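Local coordinates for imidazoleglycerol-phosphate dehydratase (Staphylococcus aureus subsp. aureus, PDB 2AE8), which catalyses the manganese-dependent dehydration of imidazoleglycerol phosphate to imidazoleacetol phosphate, the sixth step of histidine biosynthesis, at residues I31-R36 against Q42-I47; L76-E81 against I99-L104; A130-D135 against S198-I203; E163-V168 against E191-A196. One frame throughout, in Å; residues are numbered along the deposited sequence. Where two conformers were deposited one is given.

Contact 1. Residues I31-R36 against Q42-I47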
loop_
_atom_site.group_PDB
_atom_site.type_symbol
_atom_site.label_atom_id
_atom_site.label_comp_id
_atom_site.label_asym_id
_atom_site.label_seq_id
_atom_site.Cartn_x
_atom_site.Cartn_y
_atom_site.Cartn_z
ATOM N N ILE B 31 10.811 37.921 50.120
ATOM C CA ILE B 31 11.056 36.491 50.272
ATOM C C ILE B 31 9.730 35.796 50.533
ATOM O O ILE B 31 8.985 36.168 51.441
ATOM C CB ILE B 31 12.043 36.180 51.415
ATOM C CG1 ILE B 31 13.410 36.805 51.111
ATOM C CG2 ILE B 31 12.141 34.663 51.674
ATOM C CD1 ILE B 31 14.380 36.795 52.295
ATOM N N TYR B 32 9.434 34.799 49.710
ATOM C CA TYR B 32 8.216 34.021 49.852
ATOM C C TYR B 32 8.603 32.640 50.285
ATOM O O TYR B 32 9.559 32.048 49.764
ATOM C CB TYR B 32 7.458 33.973 48.540
ATOM C CG TYR B 32 7.078 35.335 48.052
ATOM C CD1 TYR B 32 7.921 36.053 47.200
ATOM C CD2 TYR B 32 5.881 35.917 48.447
ATOM C CE1 TYR B 32 7.565 37.320 46.755
ATOM C CE2 TYR B 32 5.515 37.167 48.001
ATOM C CZ TYR B 32 6.353 37.864 47.169
ATOM O OH TYR B 32 5.975 39.112 46.743
ATOM N N GLN B 33 7.859 32.120 51.245
ATOM C CA GLN B 33 8.333 30.990 51.997
ATOM C C GLN B 33 7.153 30.127 52.353
ATOM O O GLN B 33 6.063 30.639 52.596
ATOM C CB GLN B 33 9.012 31.509 53.255
ATOM C CG GLN B 33 9.931 30.554 53.948
ATOM C CD GLN B 33 10.573 31.207 55.162
ATOM O OE1 GLN B 33 9.878 31.686 56.068
ATOM N NE2 GLN B 33 11.904 31.237 55.184
ATOM N N LYS B 34 7.375 28.815 52.369
ATOM C CA LYS B 34 6.312 27.848 52.558
ATOM C C LYS B 34 6.889 26.577 53.158
ATOM O O LYS B 34 7.957 26.118 52.749
ATOM C CB LYS B 34 5.647 27.544 51.208
ATOM C CG LYS B 34 4.694 26.366 51.207
ATOM C CD LYS B 34 3.242 26.791 51.233
ATOM C CE LYS B 34 2.768 27.182 49.849
ATOM N NZ LYS B 34 1.326 27.509 49.860
ATOM N N GLN B 35 6.180 26.029 54.143
ATOM C CA GLN B 35 6.484 24.716 54.695
ATOM C C GLN B 35 5.309 23.772 54.441
ATOM O O GLN B 35 4.174 24.069 54.808
ATOM C CB GLN B 35 6.793 24.815 56.186
ATOM C CG GLN B 35 7.496 23.590 56.751
ATOM C CD GLN B 35 8.037 23.811 58.152
ATOM O OE1 GLN B 35 8.952 23.115 58.588
ATOM N NE2 GLN B 35 7.479 24.787 58.863
ATOM N N ARG B 36 5.580 22.640 53.802
ATOM C CA ARG B 36 4.515 21.715 53.425
ATOM C C ARG B 36 4.838 20.321 53.932
ATOM O O ARG B 36 5.867 19.748 53.572
ATOM C CB ARG B 36 4.333 21.694 51.906
ATOM C CG ARG B 36 2.892 21.528 51.455
ATOM C CD ARG B 36 2.799 21.538 49.943
ATOM N NE ARG B 36 2.574 20.201 49.403
ATOM C CZ ARG B 36 1.516 19.854 48.676
ATOM N NH1 ARG B 36 0.581 20.752 48.372
ATOM N NH2 ARG B 36 1.396 18.609 48.243
ATOM N N GLN B 42 7.901 16.449 53.638
ATOM C CA GLN B 42 8.483 17.423 54.574
ATOM C C GLN B 42 9.401 18.402 53.845
ATOM O O GLN B 42 10.606 18.157 53.715
ATOM C CB GLN B 42 9.273 16.723 55.703
ATOM C CG GLN B 42 8.908 15.263 55.960
ATOM C CD GLN B 42 7.429 15.053 56.171
ATOM O OE1 GLN B 42 6.704 15.982 56.545
ATOM N NE2 GLN B 42 6.962 13.823 55.928
ATOM N N LEU B 43 8.827 19.508 53.383
ATOM C CA LEU B 43 9.559 20.487 52.590
ATOM C C LEU B 43 9.548 21.857 53.252
ATOM O O LEU B 43 8.532 22.291 53.787
ATOM C CB LEU B 43 8.927 20.634 51.203
ATOM C CG LEU B 43 9.121 19.713 49.999
ATOM C CD1 LEU B 43 8.948 18.257 50.319
ATOM C CD2 LEU B 43 8.088 20.137 48.966
ATOM N N ASN B 44 10.683 22.539 53.180
ATOM C CA ASN B 44 10.771 23.934 53.569
ATOM C C ASN B 44 11.427 24.697 52.432
ATOM O O ASN B 44 12.582 24.436 52.086
ATOM C CB ASN B 44 11.571 24.073 54.864
ATOM C CG ASN B 44 11.454 25.456 55.485
ATOM O OD1 ASN B 44 10.801 26.355 54.944
ATOM N ND2 ASN B 44 12.104 25.633 56.632
ATOM N N ILE B 45 10.680 25.618 51.835
ATOM C CA ILE B 45 11.146 26.279 50.623
ATOM C C ILE B 45 10.916 27.775 50.672
ATOM O O ILE B 45 9.858 28.229 51.092
ATOM C CB ILE B 45 10.460 25.687 49.351
ATOM C CG1 ILE B 45 10.747 24.189 49.254
ATOM C CG2 ILE B 45 10.907 26.424 48.086
ATOM C CD1 ILE B 45 9.924 23.429 48.217
ATOM N N SER B 46 11.920 28.527 50.233
ATOM C CA SER B 46 11.779 29.950 50.028
ATOM C C SER B 46 12.306 30.311 48.661
ATOM O O SER B 46 13.280 29.728 48.195
ATOM C CB SER B 46 12.556 30.751 51.087
ATOM O OG SER B 46 13.960 30.552 50.956
ATOM N N ILE B 47 11.674 31.308 48.056
ATOM C CA ILE B 47 12.122 31.880 46.806
ATOM C C ILE B 47 12.232 33.405 46.951
ATOM O O ILE B 47 11.458 34.014 47.687
ATOM C CB ILE B 47 11.166 31.476 45.645
ATOM C CG1 ILE B 47 11.800 31.765 44.278
ATOM C CG2 ILE B 47 9.785 32.134 45.792
ATOM C CD1 ILE B 47 11.139 30.995 43.124
#
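Tyr-32 faces Ile-47, Lys-34 faces Ile-45 and Arg-36 faces Leu-43 as the hydrogen-bonded pairs of a beta hairpin, its strands 4.7 Å apart by their axes and 166° from parallel. Each pair exchanges two backbone bonds. The shortest of the six runs from Ile-47 N to Tyr-32 O at 2.8 Å, and its return bond, from Tyr-32 N to Ile-47 O, is nearly straight (172° at the hydrogen).

CA-H...O contacts supplement this ladder: Ser-46 CA lies 3.1 Å from Tyr-32 O, while Gln-33 CA and Gln-35 CA approach the carbonyl oxygens of Ile-45 and Leu-43.

Side chains divide between the two faces. On one, Tyr-32 CB touches Ile-47 CG2 at 4.0 Å, whereas the phenol continues outward to a hydrogen bond between its OH and Asp-111. Ile-45 and Leu-43 share this face, which helix 90-111 covers; Lys-34 NZ makes a weak hydrogen bond there with Gln-103. On the other face lie Gln-33, Gln-35, Asn-44 and Ser-46. The aliphatic stem of Gln-33 does the touching, its CG 3.9 Å from Ser-46 CB. Gln-35 has CG beside its own carbonyl carbon (chi1 -163°), which lays that methylene 3.4 Å from Leu-43 O.

The chemistry is thus two-sided. Backbone bonds alone join the strands by hydrogen bonding. Strand 43-47 gives one face its buried apolar residues, while Lys-34 and Arg-36 lead their charged ends away at its border, Arg-36 to a long, weak ion pair with Asp-96; the opposite face is polar, consistent with the greater exposure of Gln-33 and Gln-35.

Contact 2. Residues L76-E81 against I99-L104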
loop_
_atom_site.group_PDB
_atom_site.type_symbol
_atom_site.label_atom_id
_atom_site.label_comp_id
_atom_site.label_asym_id
_atom_site.label_seq_id
_atom_site.Cartn_x
_atom_site.Cartn_y
_atom_site.Cartn_z
ATOM N N LEU B 76 16.277 34.025 40.265
ATOM C CA LEU B 76 15.598 33.828 41.547
ATOM C C LEU B 76 16.397 32.931 42.476
ATOM O O LEU B 76 16.978 31.939 42.039
ATOM C CB LEU B 76 14.195 33.247 41.348
ATOM C CG LEU B 76 13.294 33.945 40.321
ATOM C CD1 LEU B 76 12.077 33.096 40.028
ATOM C CD2 LEU B 76 12.887 35.332 40.804
ATOM N N SER B 77 16.403 33.269 43.764
ATOM C CA SER B 77 17.113 32.478 44.757
ATOM C C SER B 77 16.183 31.448 45.358
ATOM O O SER B 77 15.087 31.774 45.823
ATOM C CB SER B 77 17.688 33.381 45.858
ATOM O OG SER B 77 18.318 34.507 45.260
ATOM N N LEU B 78 16.624 30.202 45.344
ATOM C CA LEU B 78 15.866 29.120 45.930
ATOM C C LEU B 78 16.586 28.547 47.124
ATOM O O LEU B 78 17.790 28.285 47.074
ATOM C CB LEU B 78 15.665 27.988 44.912
ATOM C CG LEU B 78 14.341 27.812 44.197
ATOM C CD1 LEU B 78 14.465 26.634 43.226
ATOM C CD2 LEU B 78 13.213 27.566 45.190
ATOM N N ASN B 79 15.843 28.333 48.196
ATOM C CA ASN B 79 16.347 27.555 49.300
ATOM C C ASN B 79 15.383 26.442 49.616
ATOM O O ASN B 79 14.233 26.680 49.969
ATOM C CB ASN B 79 16.647 28.434 50.515
ATOM C CG ASN B 79 17.817 29.354 50.265
ATOM O OD1 ASN B 79 18.958 28.994 50.520
ATOM N ND2 ASN B 79 17.548 30.519 49.691
ATOM N N ILE B 80 15.865 25.217 49.461
ATOM C CA ILE B 80 15.021 24.057 49.630
ATOM C C ILE B 80 15.618 23.120 50.651
ATOM O O ILE B 80 16.782 22.743 50.566
ATOM C CB ILE B 80 14.798 23.301 48.293
ATOM C CG1 ILE B 80 14.205 24.247 47.235
ATOM C CG2 ILE B 80 13.912 22.073 48.519
ATOM C CD1 ILE B 80 13.965 23.615 45.866
ATOM N N GLU B 81 14.795 22.748 51.614
ATOM C CA GLU B 81 15.145 21.696 52.535
ATOM C C GLU B 81 14.044 20.662 52.533
ATOM O O GLU B 81 12.918 20.939 52.946
ATOM C CB GLU B 81 15.393 22.263 53.937
ATOM C CG GLU B 81 16.808 22.780 54.121
ATOM C CD GLU B 81 17.828 21.659 54.219
ATOM O OE1 GLU B 81 17.447 20.540 54.621
ATOM O OE2 GLU B 81 19.006 21.892 53.893
ATOM N N ILE B 99 4.965 21.884 43.021
ATOM C CA ILE B 99 3.733 22.515 43.488
ATOM C C ILE B 99 4.049 23.776 44.357
ATOM O O ILE B 99 3.483 24.856 44.142
ATOM C CB ILE B 99 2.889 21.511 44.287
ATOM C CG1 ILE B 99 2.210 20.490 43.357
ATOM C CG2 ILE B 99 1.853 22.240 45.182
ATOM C CD1 ILE B 99 1.547 19.317 44.111
ATOM N N VAL B 100 4.977 23.625 45.296
ATOM C CA VAL B 100 5.346 24.723 46.209
ATOM C C VAL B 100 6.010 25.866 45.470
ATOM O O VAL B 100 5.678 27.029 45.711
ATOM C CB VAL B 100 6.237 24.226 47.362
ATOM C CG1 VAL B 100 6.790 25.418 48.206
ATOM C CG2 VAL B 100 5.451 23.261 48.244
ATOM N N ILE B 101 6.936 25.545 44.567
ATOM C CA ILE B 101 7.567 26.565 43.735
ATOM C C ILE B 101 6.517 27.306 42.917
ATOM O O ILE B 101 6.566 28.524 42.830
ATOM C CB ILE B 101 8.698 26.003 42.840
ATOM C CG1 ILE B 101 9.878 25.548 43.708
ATOM C CG2 ILE B 101 9.170 27.047 41.844
ATOM C CD1 ILE B 101 10.984 24.850 42.951
ATOM N N GLY B 102 5.561 26.583 42.332
ATOM C CA GLY B 102 4.490 27.234 41.572
ATOM C C GLY B 102 3.671 28.183 42.445
ATOM O O GLY B 102 3.368 29.307 42.032
ATOM N N GLN B 103 3.321 27.722 43.645
ATOM C CA GLN B 103 2.516 28.502 44.592
ATOM C C GLN B 103 3.261 29.762 45.061
ATOM O O GLN B 103 2.674 30.848 45.142
ATOM C CB GLN B 103 2.123 27.641 45.802
ATOM C CG GLN B 103 0.979 26.662 45.516
ATOM C CD GLN B 103 0.755 25.651 46.632
ATOM O OE1 GLN B 103 1.603 25.454 47.506
ATOM N NE2 GLN B 103 -0.375 24.985 46.585
ATOM N N LEU B 104 4.551 29.622 45.347
ATOM C CA LEU B 104 5.365 30.773 45.755
ATOM C C LEU B 104 5.541 31.749 44.606
ATOM O O LEU B 104 5.502 32.976 44.802
ATOM C CB LEU B 104 6.714 30.316 46.314
ATOM C CG LEU B 104 6.608 29.497 47.601
ATOM C CD1 LEU B 104 7.992 28.967 47.973
ATOM C CD2 LEU B 104 5.963 30.303 48.769
#
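Leu-78 and Ile-80 meet Ile-101 where the helical layer lies against one sheet of the beta-alpha-beta sandwich, a fold made by duplication of a half-domain. Strand 77-82 ends the beta-alpha-beta crossover that runs from strand 55-57 through helix 61-74, and helix 90-111 follows it in the chain, packing on the same sheet.

The interaction is apolar, with no hydrogen bond between the two segments. The backbones stay well apart: the nearest CA atoms, those of Leu-78 and Ile-101, are 9.0 Å from each other, and the summed buried surface is only 95 Å². Long side chains therefore have to span the gap. Ile-101 reaches from the helix with CG1 beside its backbone N (chi1 -67°) and the chain extended beyond it, which carries CD1 to the strand. Leu-78 crosses it at about a right angle, with both branches of its fork taking part; an off-staggered chi1 of -103° brings that fork to the helix side.

The surroundings are apolar too. Phe-70 and Thr-71 of helix 61-74 touch Leu-78, while Leu-67 of that helix and Ile-97 of helix 90-111 touch Ile-80, so the contact is fully buried.

The closest approaches gather at one methyl: Ile-101 CD1 stands 3.9 Å from Leu-78 CD1 and 4.2 Å from Leu-78 CD2, and Ile-80 CD1 approaches that same carbon at 4.3 Å.

Contact 3. Residues A130-D135 against S198-I203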
loop_
_atom_site.group_PDB
_atom_site.type_symbol
_atom_site.label_atom_id
_atom_site.label_comp_id
_atom_site.label_asym_id
_atom_site.label_seq_id
_atom_site.Cartn_x
_atom_site.Cartn_y
_atom_site.Cartn_z
ATOM N N ALA B 130 15.982 23.439 22.465
ATOM C CA ALA B 130 14.670 23.610 23.065
ATOM C C ALA B 130 14.178 25.043 22.966
ATOM O O ALA B 130 14.984 25.999 22.990
ATOM C CB ALA B 130 14.661 23.135 24.516
ATOM N N ARG B 131 12.858 25.185 22.848
ATOM C CA ARG B 131 12.205 26.487 22.926
ATOM C C ARG B 131 11.179 26.444 24.041
ATOM O O ARG B 131 10.370 25.518 24.118
ATOM C CB ARG B 131 11.502 26.874 21.620
ATOM C CG ARG B 131 10.655 28.155 21.736
ATOM C CD ARG B 131 9.799 28.413 20.508
ATOM N NE ARG B 131 8.780 27.377 20.339
ATOM C CZ ARG B 131 8.621 26.663 19.227
ATOM N NH1 ARG B 131 9.413 26.880 18.178
ATOM N NH2 ARG B 131 7.667 25.738 19.170
ATOM N N VAL B 132 11.197 27.464 24.894
ATOM C CA VAL B 132 10.147 27.607 25.904
ATOM C C VAL B 132 9.555 29.003 25.810
ATOM O O VAL B 132 10.293 29.991 25.712
ATOM C CB VAL B 132 10.638 27.294 27.314
ATOM C CG1 VAL B 132 9.514 27.519 28.322
ATOM C CG2 VAL B 132 11.146 25.828 27.381
ATOM N N VAL B 133 8.228 29.054 25.829
ATOM C CA VAL B 133 7.451 30.286 25.744
ATOM C C VAL B 133 6.639 30.364 27.024
ATOM O O VAL B 133 5.887 29.444 27.324
ATOM C CB VAL B 133 6.466 30.269 24.520
ATOM C CG1 VAL B 133 5.571 31.504 24.528
ATOM C CG2 VAL B 133 7.243 30.175 23.190
ATOM N N VAL B 134 6.804 31.443 27.792
ATOM C CA VAL B 134 5.929 31.652 28.961
ATOM C C VAL B 134 5.154 32.956 28.924
ATOM O O VAL B 134 5.648 33.986 28.452
ATOM C CB VAL B 134 6.580 31.360 30.386
ATOM C CG1 VAL B 134 7.938 30.680 30.334
ATOM C CG2 VAL B 134 6.517 32.569 31.364
ATOM N N ASP B 135 3.909 32.876 29.367
ATOM C CA ASP B 135 3.064 34.037 29.495
ATOM C C ASP B 135 2.562 34.036 30.931
ATOM O O ASP B 135 1.840 33.118 31.338
ATOM C CB ASP B 135 1.898 33.967 28.497
ATOM C CG ASP B 135 0.902 35.122 28.653
ATOM O OD1 ASP B 135 1.119 36.001 29.516
ATOM O OD2 ASP B 135 -0.111 35.142 27.913
ATOM N N SER B 198 13.649 28.673 32.576
ATOM C CA SER B 198 14.150 29.604 33.597
ATOM C C SER B 198 14.381 30.977 32.989
ATOM O O SER B 198 13.982 31.983 33.559
ATOM C CB SER B 198 15.477 29.120 34.155
ATOM O OG SER B 198 15.357 27.818 34.655
ATOM N N ARG B 199 15.047 31.009 31.841
ATOM C CA ARG B 199 15.368 32.256 31.192
ATOM C C ARG B 199 14.114 32.960 30.720
ATOM O O ARG B 199 13.971 34.154 30.929
ATOM C CB ARG B 199 16.330 32.046 30.032
ATOM C CG ARG B 199 17.741 31.720 30.467
ATOM C CD ARG B 199 18.731 32.384 29.539
ATOM N NE ARG B 199 19.927 32.771 30.284
ATOM C CZ ARG B 199 20.636 33.874 30.064
ATOM N NH1 ARG B 199 20.302 34.737 29.106
ATOM N NH2 ARG B 199 21.697 34.102 30.807
ATOM N N ALA B 200 13.207 32.216 30.087
ATOM C CA ALA B 200 11.928 32.768 29.627
ATOM C C ALA B 200 11.124 33.331 30.797
ATOM O O ALA B 200 10.527 34.411 30.683
ATOM C CB ALA B 200 11.099 31.689 28.898
ATOM N N LEU B 201 11.072 32.580 31.894
ATOM C CA LEU B 201 10.411 33.043 33.112
ATOM C C LEU B 201 11.068 34.319 33.631
ATOM O O LEU B 201 10.382 35.306 33.862
ATOM C CB LEU B 201 10.402 31.966 34.208
ATOM C CG LEU B 201 9.747 32.390 35.537
ATOM C CD1 LEU B 201 8.262 32.685 35.385
ATOM C CD2 LEU B 201 9.987 31.362 36.629
ATOM N N GLY B 202 12.393 34.295 33.785
ATOM C CA GLY B 202 13.152 35.477 34.180
ATOM C C GLY B 202 12.767 36.690 33.346
ATOM O O GLY B 202 12.442 37.752 33.900
ATOM N N ILE B 203 12.787 36.536 32.016
ATOM C CA ILE B 203 12.441 37.628 31.093
ATOM C C ILE B 203 11.039 38.158 31.382
ATOM O O ILE B 203 10.838 39.367 31.464
ATOM C CB ILE B 203 12.519 37.193 29.599
ATOM C CG1 ILE B 203 13.980 37.115 29.133
ATOM C CG2 ILE B 203 11.701 38.142 28.690
ATOM C CD1 ILE B 203 14.203 36.147 27.920
#
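Val-132 and Val-134 touch Ala-200, and Val-134 also reaches Leu-201, without any aromatic ring, so the flat group to consider is the peptide that carries Val-132 O. Ala-200 CB sits off the plane of the Val-132 carbonyl and past its oxygen, 3.7 Å from Val-132 O.

The same methyl is the centre of the apolar contact. Val-134 CG1 meets Ala-200 CB at 3.6 Å, and Val-132 CG1 stands more loosely at 4.5 Å from Ala-200 CB. Val-134 reaches this place with CG1 almost eclipsing its own backbone N (chi1 -10°), a strained rotation as modelled. Its other branch, CG2, approaches Leu-201 CD1 at 4.4 Å. No hydrogen bond joins the segments. With the small alanine at the interface, the axes come within 7.6 Å and run 29° apart in direction.

Strand 128-135 packs against helix 186-205, between its sheet neighbours 118-125 and 175-182; Thr-176 of the latter touches both valines. On the helix, Leu-201 turns to Phe-70 of helix 61-74. The other face of the strand meets a neighbouring subunit, where Val-133 packs on Pro-124 of that chain.

Contact 4. Residues E163-V168 against E191-A196. With MG (magnesium ion), chain L.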
loop_
_atom_site.group_PDB
_atom_site.type_symbol
_atom_site.label_atom_id
_atom_site.label_comp_id
_atom_site.label_asym_id
_atom_site.label_seq_id
_atom_site.Cartn_x
_atom_site.Cartn_y
_atom_site.Cartn_z
ATOM N N GLU B 163 6.155 16.032 34.918
ATOM C CA GLU B 163 5.430 16.191 36.191
ATOM C C GLU B 163 5.853 17.448 36.964
ATOM O O GLU B 163 5.012 18.113 37.565
ATOM C CB GLU B 163 5.590 14.955 37.069
ATOM C CG GLU B 163 5.118 13.681 36.361
ATOM C CD GLU B 163 3.724 13.841 35.734
ATOM O OE1 GLU B 163 3.600 13.794 34.477
ATOM O OE2 GLU B 163 2.761 14.046 36.498
ATOM N N PHE B 164 7.147 17.769 36.923
ATOM C CA PHE B 164 7.680 18.946 37.620
ATOM C C PHE B 164 7.151 20.220 36.978
ATOM O O PHE B 164 6.636 21.106 37.667
ATOM C CB PHE B 164 9.209 18.967 37.602
ATOM C CG PHE B 164 9.791 20.210 38.229
ATOM C CD1 PHE B 164 9.839 20.340 39.624
ATOM C CD2 PHE B 164 10.248 21.254 37.441
ATOM C CE1 PHE B 164 10.355 21.489 40.223
ATOM C CE2 PHE B 164 10.762 22.422 38.027
ATOM C CZ PHE B 164 10.809 22.539 39.426
ATOM N N PHE B 165 7.254 20.302 35.650
ATOM C CA PHE B 165 6.792 21.473 34.932
ATOM C C PHE B 165 5.291 21.714 34.989
ATOM O O PHE B 165 4.858 22.870 35.075
ATOM C CB PHE B 165 7.365 21.524 33.504
ATOM C CG PHE B 165 8.814 21.911 33.482
ATOM C CD1 PHE B 165 9.203 23.195 33.856
ATOM C CD2 PHE B 165 9.796 20.982 33.171
ATOM C CE1 PHE B 165 10.553 23.553 33.882
ATOM C CE2 PHE B 165 11.154 21.339 33.186
ATOM C CZ PHE B 165 11.527 22.629 33.542
ATOM N N ARG B 166 4.519 20.633 34.969
ATOM C CA ARG B 166 3.077 20.687 35.181
ATOM C C ARG B 166 2.731 21.272 36.554
ATOM O O ARG B 166 1.857 22.124 36.661
ATOM C CB ARG B 166 2.444 19.297 34.994
ATOM C CG ARG B 166 0.929 19.252 35.208
ATOM C CD ARG B 166 0.172 18.561 34.062
ATOM N NE ARG B 166 0.398 17.118 33.995
ATOM C CZ ARG B 166 0.872 16.468 32.931
ATOM N NH1 ARG B 166 1.023 15.153 32.985
ATOM N NH2 ARG B 166 1.183 17.118 31.814
ATOM N N ALA B 167 3.430 20.816 37.590
ATOM C CA ALA B 167 3.202 21.285 38.968
ATOM C C ALA B 167 3.536 22.784 39.105
ATOM O O ALA B 167 2.750 23.548 39.656
ATOM C CB ALA B 167 4.012 20.450 39.974
ATOM N N VAL B 168 4.677 23.197 38.561
ATOM C CA VAL B 168 5.104 24.600 38.617
ATOM C C VAL B 168 4.173 25.532 37.828
ATOM O O VAL B 168 3.700 26.543 38.330
ATOM C CB VAL B 168 6.545 24.773 38.099
ATOM C CG1 VAL B 168 6.895 26.256 37.931
ATOM C CG2 VAL B 168 7.552 24.060 39.014
ATOM N N GLU B 191 18.267 19.453 30.322
ATOM C CA GLU B 191 19.001 20.670 30.663
ATOM C C GLU B 191 18.601 21.855 29.792
ATOM O O GLU B 191 18.353 22.944 30.311
ATOM C CB GLU B 191 20.513 20.428 30.634
ATOM C CG GLU B 191 21.327 21.653 30.980
ATOM C CD GLU B 191 22.701 21.319 31.539
ATOM O OE1 GLU B 191 23.042 20.123 31.683
ATOM O OE2 GLU B 191 23.447 22.266 31.836
ATOM N N ALA B 192 18.539 21.668 28.473
ATOM C CA ALA B 192 18.061 22.735 27.579
ATOM C C ALA B 192 16.667 23.229 27.978
ATOM O O ALA B 192 16.400 24.437 27.980
ATOM C CB ALA B 192 18.075 22.270 26.098
ATOM N N ILE B 193 15.774 22.300 28.320
ATOM C CA ILE B 193 14.411 22.663 28.748
ATOM C C ILE B 193 14.417 23.489 30.064
ATOM O O ILE B 193 13.744 24.516 30.163
ATOM C CB ILE B 193 13.519 21.418 28.920
ATOM C CG1 ILE B 193 13.215 20.762 27.549
ATOM C CG2 ILE B 193 12.205 21.766 29.675
ATOM C CD1 ILE B 193 12.612 19.371 27.688
ATOM N N PHE B 194 15.166 23.032 31.065
ATOM C CA PHE B 194 15.305 23.799 32.312
ATOM C C PHE B 194 15.932 25.168 32.087
ATOM O O PHE B 194 15.442 26.157 32.628
ATOM C CB PHE B 194 16.090 23.026 33.373
ATOM C CG PHE B 194 15.236 22.178 34.253
ATOM C CD1 PHE B 194 14.656 22.718 35.405
ATOM C CD2 PHE B 194 15.004 20.838 33.940
ATOM C CE1 PHE B 194 13.856 21.938 36.240
ATOM C CE2 PHE B 194 14.194 20.024 34.774
ATOM C CZ PHE B 194 13.615 20.581 35.936
ATOM N N LYS B 195 16.986 25.239 31.281
ATOM C CA LYS B 195 17.610 26.519 30.966
ATOM C C LYS B 195 16.644 27.478 30.261
ATOM O O LYS B 195 16.514 28.643 30.643
ATOM C CB LYS B 195 18.897 26.351 30.142
ATOM C CG LYS B 195 20.111 25.744 30.918
ATOM C CD LYS B 195 21.413 25.689 30.063
ATOM C CE LYS B 195 21.828 27.079 29.510
ATOM N NZ LYS B 195 23.218 27.065 28.917
ATOM N N ALA B 196 15.963 26.990 29.230
ATOM C CA ALA B 196 15.044 27.814 28.465
ATOM C C ALA B 196 13.849 28.274 29.294
ATOM O O ALA B 196 13.466 29.426 29.202
ATOM C CB ALA B 196 14.570 27.075 27.206
HETATM MG MG MG L . 24.204 19.231 33.204
#
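Segments 163-168 and 191-196, parts of helices 159-171 and 186-205, run nearly parallel, their directions 15° apart, but with axes 12.6 Å from each other. Phe-164 and Phe-165 bridge this wide separation to Ile-193 and Phe-194; no hydrogen bond joins the segments.

Phe-165 points the edge of its ring at the face of Phe-194: CZ sits 3.5 Å above that ring's plane, over its centre, and the planes meet at 51°. Phe-165 CE2 also touches Ile-193 CG2 at 3.7 Å. Phe-164, with CG anti to its backbone N (chi1 176°), approaches obliquely, its CE2 3.6 Å from Phe-194 CE1. Its own CD2 lies over the centre of one face of Phe-165, closing a three-ring aromatic cluster.

At the start of 191-196, Glu-191 extends away from the cluster and binds magnesium through OE1 at 2.1 Å; His-65 and His-187 complete the protein ligands. Glu-163 belongs to the second manganese site of this enzyme.

The contact lies near the centre of the subunit, about 5 Å between centres, among four helices. Leu-67 of helix 61-74 and Thr-94 of helix 90-111 touch Phe-164, Met-66 touches Phe-194, and Ala-130 of strand 128-135 packs on Ile-193 of helix 186-205.

The four contacts cross the sandwich from one sheet to the other. Contacts 1 and 2, centres about 6 Å apart, share the sheet in which strands 43-48 and 77-82 are neighbours: Asn-44 N lies 2.8 Å from Glu-81 O. Contact 2 passes into contact 4 through Ile-101 CD1, 4.2 Å from Phe-164 CZ. Contact 4 then leads to contact 3, centres about 10 Å apart, along their common helix 186-205, with Val-132 CG2 3.6 Å from Ala-196 CB. Contacts 1 and 3 are the far ends, about 23 Å between centres. Of the four, contact 4 holds Glu-191, which binds magnesium from the same helix as Phe-194, and Glu-163, a ligand of the second manganese ion.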